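Local coordinates for phosphate-binding protein PstS 2 (Streptococcus pneumoniae, PDB 4H1X) that probably binds phosphate outside the cell membrane as the solute-binding protein of the PstSACB ABC transporter, which imports phosphate, at residues 56-61 with 75-80; 81-86 with 234-239. One frame throughout, in Å; residues are numbered along the deposited sequence. Where two conformers were deposited one is given.

Interaction 1. Residues 56-61 with 75-80; sequences GVLSAV and SLTKSV
Leu58 turns CG anti to its own carbonyl carbon (chi1 -72°) and runs on extended (chi2 169°), which carries its two methyls off the flank of the helix and out over the 75-80 loop. Val80 has CG1 anti to its carbonyl carbon and CG2 in the crowded position between backbone N and carbonyl carbon, so both methyls face helix 54-63. Leu58 CD2 meets Val80 CG2 at 3.7 Å, the two side chains crossing at about a right angle, while Leu58 CD1 rests on the backbone carbonyl of Ser75, 3.7 Å from its O. One helical turn on, Val61 has CG1 anti to the backbone N and presses it against Val80 CG1, also at 3.7 Å and again nearly perpendicular. Val80 CG1 also lies 3.7 Å from Leu58 O. No hydrogen bond joins the segments; the contact is van der Waals packing, mostly between apolar side chains. The loop's own bonds help to shape it: Thr77 OG1 accepts from Ser79 N (3.2 Å) in an ST turn, and the type I turn from Thr77 to Val80 has a weak Val80 N to Thr77 O bond (3.4 Å); from outside, Asn238 ND2 bonds to Lys78 O. On the side of the sheet, Val61 and Val80 both pack on Val235 of strand 223-236, and Leu58 also touches Ile71 of strand 67-72, so helix and loop cover one face of the sheet.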
ATOM      1  N   GLY A  56      14.386  -5.484  -6.177  1.00 14.84           N
ATOM      2  CA  GLY A  56      15.430  -4.628  -6.718  1.00 15.39           C
ATOM      3  C   GLY A  56      15.918  -3.636  -5.677  1.00 16.93           C
ATOM      4  O   GLY A  56      17.129  -3.433  -5.540  1.00 14.33           O
ATOM      5  N   VAL A  57      14.968  -3.052  -4.898  1.00 12.53           N
ATOM      6  CA  VAL A  57      15.316  -2.112  -3.809  1.00 10.99           C
ATOM      7  C   VAL A  57      16.141  -2.882  -2.764  1.00 14.46           C
ATOM      8  O   VAL A  57      17.242  -2.442  -2.435  1.00 12.44           O
ATOM      9  CB  VAL A  57      14.109  -1.361  -3.167  1.00 12.98           C
ATOM     10  CG1 VAL A  57      14.580  -0.501  -1.989  1.00 12.56           C
ATOM     11  CG2 VAL A  57      13.425  -0.462  -4.193  1.00 12.37           C
ATOM     12  N   LEU A  58      15.655  -4.059  -2.319  1.00 13.81           N
ATOM     13  CA  LEU A  58      16.354  -4.919  -1.335  1.00 14.75           C
ATOM     14  C   LEU A  58      17.774  -5.236  -1.772  1.00 17.08           C
ATOM     15  O   LEU A  58      18.696  -5.061  -0.977  1.00 17.30           O
ATOM     16  CB  LEU A  58      15.594  -6.229  -1.068  1.00 15.80           C
ATOM     17  CG  LEU A  58      14.315  -6.086  -0.250  1.00 19.91           C
ATOM     18  CD1 LEU A  58      13.518  -7.367  -0.266  1.00 22.08           C
ATOM     19  CD2 LEU A  58      14.610  -5.671   1.164  1.00 19.13           C
ATOM     20  N   SER A  59      17.961  -5.638  -3.039  1.00 15.27           N
ATOM     21  CA  SER A  59      19.272  -5.971  -3.605  1.00 15.12           C
ATOM     22  C   SER A  59      20.209  -4.747  -3.604  1.00 17.22           C
ATOM     23  O   SER A  59      21.390  -4.881  -3.260  1.00 16.10           O
ATOM     24  CB  SER A  59      19.110  -6.505  -5.027  1.00 19.56           C
ATOM     25  OG  SER A  59      20.378  -6.662  -5.650  1.00 31.22           O
ATOM     26  N   ALA A  60      19.701  -3.579  -4.060  1.00 12.36           N
ATOM     27  CA  ALA A  60      20.485  -2.350  -4.124  1.00 13.48           C
ATOM     28  C   ALA A  60      20.914  -1.897  -2.721  1.00 15.14           C
ATOM     29  O   ALA A  60      22.053  -1.458  -2.544  1.00 15.21           O
ATOM     30  CB  ALA A  60      19.684  -1.253  -4.803  1.00 14.72           C
ATOM     31  N   VAL A  61      19.998  -1.968  -1.726  1.00 11.23           N
ATOM     32  CA  VAL A  61      20.334  -1.529  -0.352  1.00 10.43           C
ATOM     33  C   VAL A  61      21.320  -2.531   0.292  1.00 14.22           C
ATOM     34  O   VAL A  61      22.333  -2.116   0.854  1.00 12.40           O
ATOM     35  CB  VAL A  61      19.064  -1.334   0.502  1.00 12.23           C
ATOM     36  CG1 VAL A  61      19.427  -1.105   1.965  1.00 12.17           C
ATOM     37  CG2 VAL A  61      18.216  -0.178  -0.040  1.00 11.78           C
ATOM     38  N   SER A  75       7.560  -7.071   3.081  1.00 14.86           N
ATOM     39  CA  SER A  75       8.691  -7.576   2.308  1.00 14.77           C
ATOM     40  C   SER A  75      10.043  -7.416   3.014  1.00 18.64           C
ATOM     41  O   SER A  75      11.060  -7.807   2.438  1.00 18.14           O
ATOM     42  CB  SER A  75       8.747  -6.880   0.956  1.00 17.88           C
ATOM     43  OG  SER A  75       7.577  -7.150   0.197  1.00 23.82           O
ATOM     44  N   LEU A  76      10.064  -6.848   4.238  1.00 15.13           N
ATOM     45  CA  LEU A  76      11.301  -6.643   5.012  1.00 14.49           C
ATOM     46  C   LEU A  76      11.955  -7.979   5.338  1.00 20.20           C
ATOM     47  O   LEU A  76      11.252  -8.942   5.675  1.00 19.76           O
ATOM     48  CB  LEU A  76      10.990  -5.870   6.309  1.00 14.12           C
ATOM     49  CG  LEU A  76      12.146  -5.584   7.268  1.00 18.49           C
ATOM     50  CD1 LEU A  76      13.223  -4.727   6.601  1.00 16.60           C
ATOM     51  CD2 LEU A  76      11.622  -4.918   8.525  1.00 19.38           C
ATOM     52  N   THR A  77      13.286  -8.056   5.158  1.00 16.34           N
ATOM     53  CA  THR A  77      14.088  -9.239   5.489  1.00 17.55           C
ATOM     54  C   THR A  77      15.282  -8.826   6.329  1.00 23.10           C
ATOM     55  O   THR A  77      15.608  -7.635   6.387  1.00 21.42           O
ATOM     56  CB  THR A  77      14.586 -10.003   4.235  1.00 25.60           C
ATOM     57  OG1 THR A  77      15.653  -9.278   3.617  1.00 27.58           O
ATOM     58  CG2 THR A  77      13.490 -10.346   3.246  1.00 21.62           C
ATOM     59  N   LYS A  78      15.991  -9.825   6.905  1.00 19.97           N
ATOM     60  CA  LYS A  78      17.217  -9.634   7.696  1.00 20.55           C
ATOM     61  C   LYS A  78      18.413  -9.106   6.847  1.00 23.80           C
ATOM     62  O   LYS A  78      19.427  -8.739   7.436  1.00 25.05           O
ATOM     63  CB  LYS A  78      17.623 -10.964   8.367  1.00 24.05           C
ATOM     64  CG  LYS A  78      18.009 -12.056   7.363  1.00 41.51           C
ATOM     65  CD  LYS A  78      18.532 -13.327   8.005  1.00 52.78           C
ATOM     66  CE  LYS A  78      18.530 -14.473   7.017  1.00 64.76           C
ATOM     67  NZ  LYS A  78      19.534 -14.295   5.929  1.00 75.78           N
ATOM     68  N   SER A  79      18.295  -9.092   5.491  1.00 19.56           N
ATOM     69  CA  SER A  79      19.365  -8.658   4.587  0.50 19.13           C
ATOM     70  C   SER A  79      19.523  -7.129   4.568  1.00 20.07           C
ATOM     71  O   SER A  79      20.507  -6.609   4.031  1.00 17.23           O
ATOM     72  CB  SER A  79      19.106  -9.179   3.180  0.50 22.97           C
ATOM     73  OG  SER A  79      19.173 -10.596   3.165  0.50 31.57           O
ATOM     74  N   VAL A  80      18.544  -6.415   5.131  1.00 15.79           N
ATOM     75  CA  VAL A  80      18.575  -4.954   5.230  1.00 14.65           C
ATOM     76  C   VAL A  80      18.093  -4.566   6.640  1.00 18.01           C
ATOM     77  O   VAL A  80      17.533  -5.408   7.363  1.00 17.20           O
ATOM     78  CB  VAL A  80      17.755  -4.234   4.122  1.00 15.98           C
ATOM     79  CG1 VAL A  80      18.280  -4.517   2.709  1.00 16.00           C
ATOM     80  CG2 VAL A  80      16.272  -4.561   4.233  1.00 15.06           C
TER

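Interaction 2. Residues 81-86 with 234-239; sequences KALEID and VVVNND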
ATOM      1  N   LYS A  81      18.243  -3.289   6.999  1.00 13.26           N
ATOM      2  CA  LYS A  81      17.805  -2.812   8.311  1.00 12.72           C
ATOM      3  C   LYS A  81      16.723  -1.723   8.167  1.00 14.49           C
ATOM      4  O   LYS A  81      16.959  -0.729   7.491  1.00 13.02           O
ATOM      5  CB  LYS A  81      19.001  -2.272   9.089  1.00 14.39           C
ATOM      6  CG  LYS A  81      18.615  -1.738  10.467  1.00 21.65           C
ATOM      7  CD  LYS A  81      19.808  -1.473  11.360  1.00 27.02           C
ATOM      8  CE  LYS A  81      20.474  -0.163  11.089  1.00 23.95           C
ATOM      9  NZ  LYS A  81      21.509   0.141  12.124  1.00 25.27           N
ATOM     10  N   ALA A  82      15.566  -1.903   8.801  1.00 13.34           N
ATOM     11  CA  ALA A  82      14.512  -0.877   8.767  1.00 13.21           C
ATOM     12  C   ALA A  82      14.842   0.213   9.797  1.00 17.41           C
ATOM     13  O   ALA A  82      15.155  -0.087  10.968  1.00 14.82           O
ATOM     14  CB  ALA A  82      13.133  -1.473   9.042  1.00 14.33           C
ATOM     15  N   LEU A  83      14.796   1.482   9.349  1.00 13.89           N
ATOM     16  CA  LEU A  83      15.002   2.612  10.244  1.00 13.71           C
ATOM     17  C   LEU A  83      13.768   2.835  11.089  1.00 15.68           C
ATOM     18  O   LEU A  83      12.651   2.576  10.637  1.00 13.73           O
ATOM     19  CB  LEU A  83      15.300   3.908   9.447  1.00 13.34           C
ATOM     20  CG  LEU A  83      16.628   3.992   8.681  1.00 16.78           C
ATOM     21  CD1 LEU A  83      16.713   5.301   7.881  1.00 16.36           C
ATOM     22  CD2 LEU A  83      17.819   3.872   9.606  1.00 18.22           C
ATOM     23  N   GLU A  84      13.961   3.349  12.310  1.00 12.73           N
ATOM     24  CA  GLU A  84      12.825   3.777  13.111  1.00 12.01           C
ATOM     25  C   GLU A  84      12.454   5.177  12.592  1.00 18.03           C
ATOM     26  O   GLU A  84      13.351   5.918  12.173  1.00 17.46           O
ATOM     27  CB  GLU A  84      13.185   3.773  14.614  1.00 13.29           C
ATOM     28  CG  GLU A  84      13.462   2.363  15.124  1.00 17.02           C
ATOM     29  CD  GLU A  84      13.714   2.246  16.616  1.00 43.84           C
ATOM     30  OE1 GLU A  84      13.904   3.293  17.278  1.00 41.51           O
ATOM     31  OE2 GLU A  84      13.734   1.100  17.119  1.00 40.08           O
ATOM     32  N   ILE A  85      11.159   5.521  12.564  1.00 16.33           N
ATOM     33  CA  ILE A  85      10.737   6.849  12.101  0.50 17.39           C
ATOM     34  C   ILE A  85      10.056   7.540  13.271  1.00 23.64           C
ATOM     35  O   ILE A  85       9.085   7.009  13.827  1.00 23.79           O
ATOM     36  CB  ILE A  85       9.870   6.802  10.816  0.50 20.75           C
ATOM     37  CG1 ILE A  85      10.726   6.408   9.604  0.50 21.39           C
ATOM     38  CG2 ILE A  85       9.203   8.156  10.552  0.50 22.39           C
ATOM     39  CD1 ILE A  85      10.686   5.020   9.277  0.50 27.09           C
ATOM     40  N   ASP A  86      10.611   8.700  13.681  1.00 22.52           N
ATOM     41  CA  ASP A  86      10.133   9.462  14.854  1.00 24.03           C
ATOM     42  C   ASP A  86      10.231   8.582  16.111  1.00 28.02           C
ATOM     43  O   ASP A  86       9.324   8.579  16.950  1.00 28.89           O
ATOM     44  CB  ASP A  86       8.687   9.965  14.666  1.00 26.10           C
ATOM     45  CG  ASP A  86       8.424  10.954  13.546  1.00 38.56           C
ATOM     46  OD1 ASP A  86       9.295  11.829  13.298  1.00 37.40           O
ATOM     47  OD2 ASP A  86       7.297  10.928  12.994  1.00 45.33           O
ATOM     48  N   VAL A 234      11.504   2.036   5.641  1.00  9.68           N
ATOM     49  CA  VAL A 234      12.657   2.763   5.098  1.00  8.87           C
ATOM     50  C   VAL A 234      13.848   1.929   5.484  1.00 12.40           C
ATOM     51  O   VAL A 234      14.078   1.703   6.686  1.00 13.32           O
ATOM     52  CB  VAL A 234      12.746   4.219   5.603  1.00 12.54           C
ATOM     53  CG1 VAL A 234      14.002   4.888   5.050  1.00 12.64           C
ATOM     54  CG2 VAL A 234      11.504   5.006   5.205  1.00 12.93           C
ATOM     55  N   VAL A 235      14.584   1.443   4.498  1.00  8.21           N
ATOM     56  CA  VAL A 235      15.628   0.473   4.769  1.00  7.58           C
ATOM     57  C   VAL A 235      17.020   0.986   4.372  1.00 11.41           C
ATOM     58  O   VAL A 235      17.184   1.684   3.364  1.00 11.66           O
ATOM     59  CB  VAL A 235      15.322  -0.896   4.078  1.00 12.00           C
ATOM     60  CG1 VAL A 235      14.138  -1.606   4.746  1.00 11.50           C
ATOM     61  CG2 VAL A 235      15.076  -0.749   2.562  1.00 12.46           C
ATOM     62  N   VAL A 236      18.004   0.600   5.172  1.00  7.94           N
ATOM     63  CA  VAL A 236      19.419   0.911   4.998  1.00  8.72           C
ATOM     64  C   VAL A 236      20.219  -0.400   5.036  1.00 13.62           C
ATOM     65  O   VAL A 236      19.677  -1.454   5.372  1.00 13.76           O
ATOM     66  CB  VAL A 236      19.939   1.927   6.063  1.00 12.79           C
ATOM     67  CG1 VAL A 236      19.209   3.266   5.961  1.00 13.51           C
ATOM     68  CG2 VAL A 236      19.857   1.350   7.484  1.00 13.05           C
ATOM     69  N   ASN A 237      21.504  -0.323   4.691  1.00 11.46           N
ATOM     70  CA  ASN A 237      22.374  -1.482   4.731  1.00 11.81           C
ATOM     71  C   ASN A 237      22.622  -1.862   6.192  1.00 15.24           C
ATOM     72  O   ASN A 237      22.628  -0.984   7.052  1.00 14.75           O
ATOM     73  CB  ASN A 237      23.681  -1.143   4.024  1.00 11.90           C
ATOM     74  CG  ASN A 237      24.556  -2.342   3.786  1.00 22.99           C
ATOM     75  OD1 ASN A 237      25.313  -2.770   4.653  1.00 19.03           O
ATOM     76  ND2 ASN A 237      24.483  -2.890   2.589  1.00 15.57           N
ATOM     77  N   ASN A 238      22.779  -3.150   6.479  1.00 14.10           N
ATOM     78  CA  ASN A 238      23.063  -3.627   7.847  1.00 14.63           C
ATOM     79  C   ASN A 238      24.359  -3.017   8.440  1.00 18.84           C
ATOM     80  O   ASN A 238      24.480  -2.925   9.661  1.00 18.45           O
ATOM     81  CB  ASN A 238      23.142  -5.150   7.864  1.00 16.91           C
ATOM     82  CG  ASN A 238      21.802  -5.794   7.973  1.00 29.67           C
ATOM     83  OD1 ASN A 238      20.947  -5.360   8.763  1.00 22.32           O
ATOM     84  ND2 ASN A 238      21.590  -6.840   7.181  1.00 26.62           N
ATOM     85  N   ASP A 239      25.304  -2.590   7.584  1.00 16.70           N
ATOM     86  CA  ASP A 239      26.565  -1.929   7.976  1.00 16.47           C
ATOM     87  C   ASP A 239      26.353  -0.502   8.522  1.00 20.71           C
ATOM     88  O   ASP A 239      27.259   0.061   9.166  1.00 19.24           O
ATOM     89  CB  ASP A 239      27.491  -1.819   6.755  1.00 18.56           C
ATOM     90  CG  ASP A 239      28.216  -3.086   6.340  1.00 32.54           C
ATOM     91  OD1 ASP A 239      27.932  -4.154   6.923  1.00 32.85           O
ATOM     92  OD2 ASP A 239      29.050  -3.009   5.416  1.00 41.87           O
TER
HETATM   93  O   HOH W   1      23.134  -2.118  11.866  1.00 29.89           O
HETATM   94  O   HOH W   2      11.078   1.973   8.425  1.00 13.42           O
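A short antiparallel strand pairing in the mixed sheet of this periplasmic-binding-protein fold joins 81-86 to the end of the long strand 223-236. Lys81 and Val236 form the hydrogen-bonded pair: Lys81 N gives to Val236 O at 2.8 Å, and Val236 N returns a bond to Lys81 O at 2.9 Å, both nearly straight and in the carbonyl planes. Ala82 and Val235 are the non-hydrogen-bonded pair that follows, after which Leu83 N donates to Val234 O at 2.8 Å, almost along the C=O axis (173°). The segments then part, and a water spans the gap, donating to Leu83 O and accepting from Val234 N. On the face carrying Lys81 and Val236, Leu83 lays its isobutyl group across Val236 at about a right angle. Its CD1 rests against two valines, 3.7 Å from Val236 CG1 and 3.9 Å from Val234 CG1, and Ile68 of strand 67-72 and Val245 also pack on Leu83. Farther along, Ile85 CD1 approaches Val234 CG2 more loosely. Asn237 OD1 accepts from Asp239 N in an Asx turn at 237-239. The side chain of Lys81 points the same way as that of Val236; it leaves the backbone extended (chi1 179°), and a bend at chi3 (81°) then brings Lys81 CE alongside Val236 CG2, 4.0 Å away. Beyond it NZ is gripped by the backbone carbonyls of Asn240 and Ala242 and by a water at 2.8 Å from NZ, which in turn donates to Asn238 O.

How the interactions relate
Interaction 1 closes at Val80 and interaction 2 opens at Lys81, so the two follow in series along the chain, their centres about 10 Å apart on the same side of the molecule. One connection serves both: the loop after strand 67-72 passes alongside helix 54-63, then enters strand 81-85, which pairs with strand 223-236. The contacts also touch directly. Asn237 ND2 probably bonds to Val61 O and Asn238 ND2 to Lys78 O, while Val61 CG1 packs on the Val236 backbone. Residues 234-239, remote in sequence, are thereby built into the same lobe as the early helix and loop, consistent with the intertwined chain path of periplasmic binding proteins.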